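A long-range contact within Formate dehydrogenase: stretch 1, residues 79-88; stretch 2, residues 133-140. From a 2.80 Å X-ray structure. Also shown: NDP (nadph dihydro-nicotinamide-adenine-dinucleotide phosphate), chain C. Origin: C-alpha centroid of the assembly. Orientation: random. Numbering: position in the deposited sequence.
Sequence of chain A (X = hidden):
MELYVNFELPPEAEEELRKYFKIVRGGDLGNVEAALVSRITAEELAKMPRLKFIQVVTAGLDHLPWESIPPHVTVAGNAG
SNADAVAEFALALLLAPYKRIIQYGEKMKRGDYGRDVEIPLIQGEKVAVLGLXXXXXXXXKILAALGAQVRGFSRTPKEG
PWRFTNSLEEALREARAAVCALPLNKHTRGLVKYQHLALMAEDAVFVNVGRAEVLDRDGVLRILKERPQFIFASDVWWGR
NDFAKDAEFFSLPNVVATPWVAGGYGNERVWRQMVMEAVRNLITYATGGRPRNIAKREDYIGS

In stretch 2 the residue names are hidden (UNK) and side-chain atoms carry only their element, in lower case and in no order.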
ATOM      1  N   ALA A  79     -14.083   3.480  18.293  1.00 51.40           N
ATOM      2  CA  ALA A  79     -13.161   2.404  17.887  1.00 51.40           C
ATOM      3  C   ALA A  79     -13.821   1.773  16.694  1.00 51.40           C
ATOM      4  O   ALA A  79     -14.953   1.333  16.796  1.00 51.40           O
ATOM      5  CB  ALA A  79     -12.977   1.323  18.996  1.00  5.15           C
ATOM      6  N   GLY A  80     -13.124   1.709  15.570  1.00 54.83           N
ATOM      7  CA  GLY A  80     -13.742   1.152  14.384  1.00 54.83           C
ATOM      8  C   GLY A  80     -14.477   2.287  13.702  1.00 54.83           C
ATOM      9  O   GLY A  80     -14.979   2.150  12.592  1.00 54.83           O
ATOM     10  N   SER A  81     -14.544   3.421  14.382  1.00 47.65           N
ATOM     11  CA  SER A  81     -15.208   4.581  13.819  1.00 47.65           C
ATOM     12  C   SER A  81     -14.286   5.126  12.754  1.00 47.65           C
ATOM     13  O   SER A  81     -14.727   5.819  11.836  1.00 47.65           O
ATOM     14  CB  SER A  81     -15.478   5.623  14.900  1.00 41.01           C
ATOM     15  OG  SER A  81     -14.445   5.611  15.862  1.00 41.01           O
ATOM     16  N   ASN A  82     -12.999   4.797  12.876  1.00 41.49           N
ATOM     17  CA  ASN A  82     -11.997   5.225  11.896  1.00 41.49           C
ATOM     18  C   ASN A  82     -11.113   4.037  11.491  1.00 41.49           C
ATOM     19  O   ASN A  82     -10.031   4.206  10.935  1.00 41.49           O
ATOM     20  CB  ASN A  82     -11.143   6.361  12.465  1.00 48.37           C
ATOM     21  CG  ASN A  82     -10.453   5.983  13.748  1.00 48.37           C
ATOM     22  OD1 ASN A  82      -9.724   6.782  14.332  1.00 48.37           O
ATOM     23  ND2 ASN A  82     -10.679   4.760  14.200  1.00 48.37           N
ATOM     24  N   ALA A  83     -11.605   2.834  11.758  1.00 42.85           N
ATOM     25  CA  ALA A  83     -10.863   1.620  11.462  1.00 42.85           C
ATOM     26  C   ALA A  83     -10.383   1.549  10.023  1.00 42.85           C
ATOM     27  O   ALA A  83      -9.211   1.288   9.772  1.00 42.85           O
ATOM     28  CB  ALA A  83     -11.708   0.394  11.800  1.00 35.44           C
ATOM     29  N   ASP A  84     -11.276   1.789   9.074  1.00 43.35           N
ATOM     30  CA  ASP A  84     -10.871   1.728   7.684  1.00 43.35           C
ATOM     31  C   ASP A  84      -9.810   2.754   7.346  1.00 43.35           C
ATOM     32  O   ASP A  84      -8.755   2.399   6.826  1.00 43.35           O
ATOM     33  CB  ASP A  84     -12.081   1.881   6.781  1.00 52.92           C
ATOM     34  CG  ASP A  84     -13.084   0.766   6.986  1.00 52.92           C
ATOM     35  OD1 ASP A  84     -12.718  -0.414   6.786  1.00 52.92           O
ATOM     36  OD2 ASP A  84     -14.239   1.063   7.362  1.00 52.92           O
ATOM     37  N   ALA A  85     -10.068   4.018   7.658  1.00 40.45           N
ATOM     38  CA  ALA A  85      -9.111   5.084   7.359  1.00 40.45           C
ATOM     39  C   ALA A  85      -7.713   4.749   7.872  1.00 40.45           C
ATOM     40  O   ALA A  85      -6.746   4.715   7.109  1.00 40.45           O
ATOM     41  CB  ALA A  85      -9.588   6.402   7.970  1.00 23.99           C
ATOM     42  N   VAL A  86      -7.617   4.511   9.173  1.00 41.32           N
ATOM     43  CA  VAL A  86      -6.351   4.177   9.801  1.00 41.32           C
ATOM     44  C   VAL A  86      -5.757   2.912   9.178  1.00 41.32           C
ATOM     45  O   VAL A  86      -4.536   2.777   9.042  1.00 41.32           O
ATOM     46  CB  VAL A  86      -6.552   3.941  11.304  1.00 43.53           C
ATOM     47  CG1 VAL A  86      -5.210   3.698  11.984  1.00 43.53           C
ATOM     48  CG2 VAL A  86      -7.266   5.125  11.913  1.00 43.53           C
ATOM     49  N   ALA A  87      -6.632   1.982   8.809  1.00 41.55           N
ATOM     50  CA  ALA A  87      -6.195   0.739   8.194  1.00 41.55           C
ATOM     51  C   ALA A  87      -5.401   1.026   6.919  1.00 41.55           C
ATOM     52  O   ALA A  87      -4.224   0.670   6.834  1.00 41.55           O
ATOM     53  CB  ALA A  87      -7.389  -0.138   7.883  1.00 73.65           C
ATOM     54  N   GLU A  88      -6.025   1.675   5.933  1.00 39.24           N
ATOM     55  CA  GLU A  88      -5.318   1.978   4.688  1.00 39.24           C
ATOM     56  C   GLU A  88      -4.057   2.791   4.938  1.00 39.24           C
ATOM     57  O   GLU A  88      -3.058   2.644   4.227  1.00 39.24           O
ATOM     58  CB  GLU A  88      -6.182   2.764   3.687  1.00 43.26           C
ATOM     59  CG  GLU A  88      -7.583   3.141   4.113  1.00 43.26           C
ATOM     60  CD  GLU A  88      -8.296   3.992   3.054  1.00 43.26           C
ATOM     61  OE1 GLU A  88      -7.880   5.156   2.818  1.00 43.26           O
ATOM     62  OE2 GLU A  88      -9.271   3.496   2.453  1.00 43.26           O
ATOM     63  N   UNK A 133      -8.330  -6.971  15.702  1.00 73.50           N
ATOM     64  CA  UNK A 133      -9.644  -6.364  15.708  1.00 73.50           C
ATOM     65  C   UNK A 133      -9.689  -4.882  15.382  1.00 73.50           C
ATOM     66  O   UNK A 133      -8.933  -4.081  15.923  1.00 73.50           O
ATOM     67  N   UNK A 134     -10.624  -4.549  14.493  1.00 63.58           N
ATOM     68  CA  UNK A 134     -10.891  -3.200  14.004  1.00 63.58           C
ATOM     69  C   UNK A 134      -9.840  -2.741  13.022  1.00 63.58           C
ATOM     70  O   UNK A 134     -10.036  -2.834  11.813  1.00 63.58           O
ATOM     71  c   UNK A 134     -12.302  -2.433  15.995  1.00 81.18           C
ATOM     72  o   UNK A 134     -14.596  -3.138  15.744  1.00 81.18           O
ATOM     73  c   UNK A 134     -13.571  -2.731  15.151  1.00 81.18           C
ATOM     74  c   UNK A 134     -11.028  -2.218  15.164  1.00 81.18           C
ATOM     75  o   UNK A 134     -13.560  -2.559  13.911  1.00 81.18           O
ATOM     76  N   UNK A 135      -8.728  -2.242  13.538  1.00 44.03           N
ATOM     77  CA  UNK A 135      -7.638  -1.813  12.682  1.00 44.03           C
ATOM     78  C   UNK A 135      -6.750  -3.031  12.453  1.00 44.03           C
ATOM     79  O   UNK A 135      -6.569  -3.479  11.312  1.00 44.03           O
ATOM     80  c   UNK A 135      -7.679   0.572  13.482  1.00 34.03           C
ATOM     81  c   UNK A 135      -7.070   1.644  14.395  1.00 34.03           C
ATOM     82  c   UNK A 135      -5.508  -0.458  12.572  1.00 34.03           C
ATOM     83  c   UNK A 135      -6.813  -0.692  13.349  1.00 34.03           C
ATOM     84  N   UNK A 136      -6.222  -3.574  13.547  1.00 47.53           N
ATOM     85  CA  UNK A 136      -5.350  -4.730  13.455  1.00 47.53           C
ATOM     86  C   UNK A 136      -5.860  -5.748  12.467  1.00 47.53           C
ATOM     87  O   UNK A 136      -5.146  -6.169  11.558  1.00 47.53           O
ATOM     88  N   UNK A 137      -7.122  -6.118  12.638  1.00 48.65           N
ATOM     89  CA  UNK A 137      -7.770  -7.100  11.786  1.00 48.65           C
ATOM     90  C   UNK A 137      -7.841  -6.744  10.309  1.00 48.65           C
ATOM     91  O   UNK A 137      -7.596  -7.594   9.454  1.00 48.65           O
ATOM     92  c   UNK A 137      -9.200  -7.384  12.274  1.00 55.82           C
ATOM     93  o   UNK A 137      -9.150  -7.990  13.571  1.00 55.82           O
ATOM     94  c   UNK A 137      -9.911  -8.322  11.312  1.00 55.82           C
ATOM     95  N   UNK A 138      -8.195  -5.504   9.999  1.00 44.87           N
ATOM     96  CA  UNK A 138      -8.301  -5.098   8.604  1.00 44.87           C
ATOM     97  C   UNK A 138      -6.943  -5.187   7.964  1.00 44.87           C
ATOM     98  O   UNK A 138      -6.805  -5.645   6.825  1.00 44.87           O
ATOM     99  n   UNK A 138     -13.956  -1.927  10.890  1.00 48.85           N
ATOM    100  c   UNK A 138      -8.855  -3.677   8.501  1.00 48.85           C
ATOM    101  c   UNK A 138     -13.136  -1.984   9.850  1.00 48.85           C
ATOM    102  n   UNK A 138     -13.628  -1.957   8.618  1.00 48.85           N
ATOM    103  n   UNK A 138     -11.827  -2.089  10.041  1.00 48.85           N
ATOM    104  c   UNK A 138     -10.321  -3.604   8.883  1.00 48.85           C
ATOM    105  c   UNK A 138     -10.834  -2.193   8.973  1.00 48.85           C
ATOM    106  N   UNK A 139      -5.934  -4.763   8.713  1.00 43.71           N
ATOM    107  CA  UNK A 139      -4.569  -4.804   8.214  1.00 43.71           C
ATOM    108  C   UNK A 139      -4.213  -6.264   7.980  1.00 43.71           C
ATOM    109  O   UNK A 139      -3.840  -6.655   6.869  1.00 43.71           O
ATOM    110  c   UNK A 139      -3.949  -2.671   9.424  1.00 34.85           C
ATOM    111  c   UNK A 139      -3.584  -4.143   9.234  1.00 34.85           C
ATOM    112  c   UNK A 139      -2.150  -4.241   8.737  1.00 34.85           C
ATOM    113  N   UNK A 140      -4.358  -7.064   9.028  1.00 45.80           N
ATOM    114  CA  UNK A 140      -4.063  -8.487   8.945  1.00 45.80           C
ATOM    115  C   UNK A 140      -4.716  -9.164   7.757  1.00 45.80           C
ATOM    116  O   UNK A 140      -4.061  -9.909   7.027  1.00 45.80           O
TER
HETATM  117  PA  NDP C 310     -10.075  -1.617  19.696  0.70 54.47           P
HETATM  118  O1A NDP C 310      -9.873  -0.890  20.988  0.70 54.47           O
HETATM  119  O2A NDP C 310     -10.412  -0.313  19.086  0.70 54.47           O
HETATM  120  O5B NDP C 310      -8.649  -2.367  20.053  0.70 54.47           O
HETATM  121  C5B NDP C 310      -8.888  -3.672  20.722  0.70 54.47           C
HETATM  122  C4B NDP C 310      -7.886  -4.751  20.170  0.70 54.47           C
HETATM  123  O4B NDP C 310      -6.516  -4.656  20.722  0.70 54.47           O
HETATM  124  C3B NDP C 310      -8.285  -6.232  20.550  0.70 54.47           C
HETATM  125  O3B NDP C 310      -7.635  -7.142  19.680  0.70 54.47           O
HETATM  126  C2B NDP C 310      -7.804  -6.216  22.001  0.70 54.47           C
HETATM  127  O2B NDP C 310      -7.768  -7.337  22.806  0.70 54.47           O
HETATM  128  C1B NDP C 310      -6.490  -5.571  21.847  0.70 54.47           C
HETATM  129  N9A NDP C 310      -5.963  -5.087  23.081  0.70 54.47           N
HETATM  130  C8A NDP C 310      -6.373  -4.080  23.914  0.70 54.47           C
HETATM  131  N7A NDP C 310      -5.571  -3.940  24.970  0.70 54.47           N
HETATM  132  C5A NDP C 310      -4.616  -4.908  24.781  0.70 54.47           C
HETATM  133  C6A NDP C 310      -3.468  -5.296  25.566  0.70 54.47           C
HETATM  134  N6A NDP C 310      -3.194  -4.652  26.717  0.70 54.47           N
HETATM  135  N1A NDP C 310      -2.691  -6.346  25.091  0.70 54.47           N
HETATM  136  C2A NDP C 310      -3.052  -6.964  23.900  0.70 54.47           C
HETATM  137  N3A NDP C 310      -4.086  -6.674  23.130  0.70 54.47           N
HETATM  138  C4A NDP C 310      -4.821  -5.612  23.630  0.70 54.47           C
HETATM  139  O3  NDP C 310      -9.272  -1.599  18.349  0.70 54.47           O
HETATM  140  PN  NDP C 310      -8.574  -0.631  17.221  0.70 54.47           P
HETATM  141  O1N NDP C 310      -7.974  -1.433  16.129  0.70 54.47           O
HETATM  142  O2N NDP C 310      -9.533   0.387  16.683  0.70 54.47           O
HETATM  143  O5D NDP C 310      -7.380   0.199  18.027  0.70 54.47           O
HETATM  144  C5D NDP C 310      -7.762   1.368  18.791  0.70 54.47           C
HETATM  145  C4D NDP C 310      -6.454   1.985  19.315  0.70 54.47           C
HETATM  146  O4D NDP C 310      -5.654   2.422  18.190  0.70 54.47           O
HETATM  147  C3D NDP C 310      -6.737   3.228  20.157  0.70 54.47           C
HETATM  148  O3D NDP C 310      -6.934   2.830  21.505  0.70 54.47           O
HETATM  149  C2D NDP C 310      -5.476   4.091  19.885  0.70 54.47           C
HETATM  150  O2D NDP C 310      -4.449   3.851  20.859  0.70 54.47           O
HETATM  151  C1D NDP C 310      -5.078   3.728  18.435  0.70 54.47           C
HETATM  152  N1N NDP C 310      -5.575   4.749  17.394  0.70 54.47           N
HETATM  153  C2N NDP C 310      -4.552   5.410  16.631  0.70 54.47           C
HETATM  154  C3N NDP C 310      -4.997   6.351  15.669  0.70 54.47           C
HETATM  155  C7N NDP C 310      -3.899   7.094  14.813  0.70 54.47           C
HETATM  156  O7N NDP C 310      -4.276   7.758  13.866  0.70 54.47           O
HETATM  157  N7N NDP C 310      -2.600   6.942  15.189  0.70 54.47           N
HETATM  158  C4N NDP C 310      -6.383   6.680  15.409  0.70 54.47           C
HETATM  159  C5N NDP C 310      -7.289   5.937  16.248  0.70 54.47           C
HETATM  160  C6N NDP C 310      -6.949   5.017  17.193  0.70 54.47           C
HETATM  161  P2B NDP C 310      -9.131  -7.519  23.805  0.70 54.47           P
HETATM  162  O1X NDP C 310      -8.650  -8.777  24.487  0.70 54.47           O
HETATM  163  O2X NDP C 310      -9.110  -6.281  24.629  0.70 54.47           O
HETATM  164  O3X NDP C 310     -10.258  -7.636  22.894  0.70 54.47           O

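Position 133 carries no side-chain atoms, and nothing of stretch 1 lies near it. Its backbone angles (phi 76°, psi 133°) would jam a CB against the preceding carbonyl oxygen, so the residue is glycine, G133.

Position 134 has three side-chain carbons in a row, the third carrying two oxygens. One of these oxygens lies 3.7 Å from G80 CA, and the backbone O of 134 is 3.6 Å from A83 CB. This is a carboxylate one methylene longer than aspartate, hence glutamate, E134. The absence of a side chain at G80 leaves room for this approach: an ideal CB there would point toward this stretch and fall 2.9 Å from E134 OE1, a clash, and the backbone angles of G80 call for glycine in any case.

At position 135 four carbons fork at the first, and one arm is two carbons long. Both arms approach stretch 1, the longer one more closely: its inner carbon is 3.9 Å from A83 CA and its terminal carbon 3.7 Å from V86 CG1. The pattern is that of isoleucine, I135. The backbone N of I135 donates a hydrogen bond to NDP O1N at 2.8 Å, tying the backbone here to a cofactor phosphate.

Position 136 again lacks side-chain atoms and stays out of reach of stretch 1; it is glycine, G136.

Position 137 shows one carbon bearing an oxygen and a second carbon, and it too is remote from stretch 1. The atoms identify threonine, T137.

Position 138 has three carbons, a nitrogen, then a carbon carrying two more nitrogens. One terminal nitrogen lies 2.6 Å from D84 OD1, the chain nitrogen 3.0 Å from A83 CB, and the CB of 138 packs 3.9 Å from A87 CB. The group is a guanidinium, and so the residue is arginine, R138. Its NH1 forms a salt bridge with D84 OD1, although the hydrogen bond within it is weak, at 118°. Within its own stretch the guanidinium is held by R138 NE to E134 O (2.6 Å) and by R138 NH2 to E134 OE1 (3.1 Å), the latter also a salt bridge.

Position 139 has one carbon carrying two others, one of them 4.2 Å from A87 O; this short fork is valine, V139.

Position 140, without side-chain atoms and beyond reach of stretch 1, is glycine, G140.

The two helices cross at -50°, with their axes approaching to 8.8 Å. Two alanines line the approach: A83 CA lies 4.9 Å from I135 CA, and A87 CB meets R138 CB. I135 supplies the apolar packing against A83 and V86. Alongside it, R138 links two carboxylates, E134 from its own stretch and D84 from the other, so that the salt bridge across the contact extends the one within stretch 2. In all, 414 Å² is buried.

Stretch 2, residues 133-140: GEIGTRVG
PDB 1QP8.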